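Local structure of putative prolyl-tRNA synthetase (Leishmania major, 5XIL) at residues C171-V175 and T229-L233. The protein probably joins L-proline to tRNA(Pro) at the expense of ATP, this chain being the part with the class II catalytic core, anticodon-binding and C-terminal zinc-containing domains. Residues are numbered along the deposited sequence; the frame is centred on the assembly and turned at random.
Sequences CAKEV and TSHNL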
# COMPACT_ATOMS: atom_id res chain seq x y z
N CYS A 171 -1.17 17.91 19.86
CA CYS A 171 -0.05 17.76 18.93
C CYS A 171 1.06 16.91 19.61
O CYS A 171 1.50 15.93 19.04
CB CYS A 171 0.43 19.14 18.55
SG CYS A 171 1.87 19.18 17.44
N ALA A 172 1.41 17.25 20.86
CA ALA A 172 2.42 16.53 21.64
C ALA A 172 2.07 15.10 21.87
O ALA A 172 2.95 14.21 21.82
CB ALA A 172 2.70 17.19 22.99
N LYS A 173 0.79 14.85 22.13
CA LYS A 173 0.34 13.50 22.38
C LYS A 173 0.49 12.64 21.10
O LYS A 173 0.97 11.53 21.20
CB LYS A 173 -1.09 13.49 22.89
CG LYS A 173 -1.81 12.14 22.91
CD LYS A 173 -3.15 12.35 23.63
CE LYS A 173 -3.96 11.07 23.80
NZ LYS A 173 -4.22 10.53 22.43
N GLU A 174 0.16 13.20 19.95
CA GLU A 174 0.25 12.43 18.69
C GLU A 174 1.70 12.13 18.32
O GLU A 174 2.01 11.08 17.75
CB GLU A 174 -0.43 13.17 17.58
CG GLU A 174 -0.56 12.33 16.30
CD GLU A 174 -1.19 13.08 15.15
OE1 GLU A 174 -0.85 14.29 14.90
OE2 GLU A 174 -2.00 12.45 14.46
N VAL A 175 2.56 13.11 18.57
CA VAL A 175 4.00 12.96 18.35
C VAL A 175 4.52 11.65 18.96
O VAL A 175 5.21 10.87 18.30
CB VAL A 175 4.78 14.15 18.92
CG1 VAL A 175 6.24 13.80 19.06
CG2 VAL A 175 4.65 15.36 17.99
N THR A 229 11.87 9.19 13.12
CA THR A 229 11.70 10.38 13.95
C THR A 229 10.30 10.89 13.83
O THR A 229 9.62 10.80 12.78
CB THR A 229 12.75 11.53 13.65
OG1 THR A 229 12.68 11.81 12.27
CG2 THR A 229 14.24 11.15 13.97
N SER A 230 9.90 11.53 14.93
CA SER A 230 8.62 12.21 15.03
C SER A 230 8.84 13.60 15.66
O SER A 230 9.33 13.67 16.81
CB SER A 230 7.66 11.36 15.91
OG SER A 230 6.35 11.95 16.01
N HIS A 231 8.45 14.67 14.93
CA HIS A 231 8.87 16.04 15.27
C HIS A 231 7.63 16.82 15.79
O HIS A 231 6.60 16.78 15.16
CB HIS A 231 9.37 16.76 14.01
CG HIS A 231 10.38 16.00 13.27
ND1 HIS A 231 11.63 15.77 13.77
CD2 HIS A 231 10.36 15.45 12.04
CE1 HIS A 231 12.33 15.10 12.89
NE2 HIS A 231 11.57 14.87 11.83
N ASN A 232 7.75 17.51 16.92
CA ASN A 232 6.83 18.54 17.32
C ASN A 232 7.32 19.87 16.75
O ASN A 232 8.38 20.38 17.15
CB ASN A 232 6.73 18.55 18.82
CG ASN A 232 5.60 19.44 19.28
OD1 ASN A 232 5.35 20.42 18.65
ND2 ASN A 232 4.94 19.08 20.37
N LEU A 233 6.62 20.38 15.72
CA LEU A 233 7.02 21.54 15.02
C LEU A 233 6.46 22.82 15.72
O LEU A 233 6.73 23.86 15.24
CB LEU A 233 6.55 21.55 13.56
CG LEU A 233 6.87 20.27 12.78
CD1 LEU A 233 6.30 20.25 11.41
CD2 LEU A 233 8.37 20.12 12.76
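A single hydrogen bond links 171-175, on helix 168-189, to 229-233, on strand 223-234: OG of S230 donates to the carbonyl O of V175, 2.8 Å away. Serine suits the place because its short side chain, pointing at the helix, can reach a backbone carbonyl, while its own backbone pairs with T212 of the adjacent strand. The remaining contact is by van der Waals packing, centred on V175. Its branched side chain, directed at the strand, brings CG2 to 3.7 Å from the backbone O of H231 and 3.9 Å from CB of N232. One turn earlier, C171 places SG 3.9 Å from OD1 of N232, and the small A172 lets the amide approach closely, its CA lying 3.8 Å from ND2 of N232. That amide is bonded elsewhere: ND2 to OH of Y210 and OD1 to the backbone N of G234. The segment axes run nearly antiparallel (172°), 8.3 Å apart, the helix packing against a strand that pairs antiparallel with 210-218 and 253-265 in the class II synthetase core. The chemistry thus implies a buried, mixed interface: van der Waals contacts, many to polar atoms, accompany one hydrogen bond, and the polar ends of S230 and N232 each have partners.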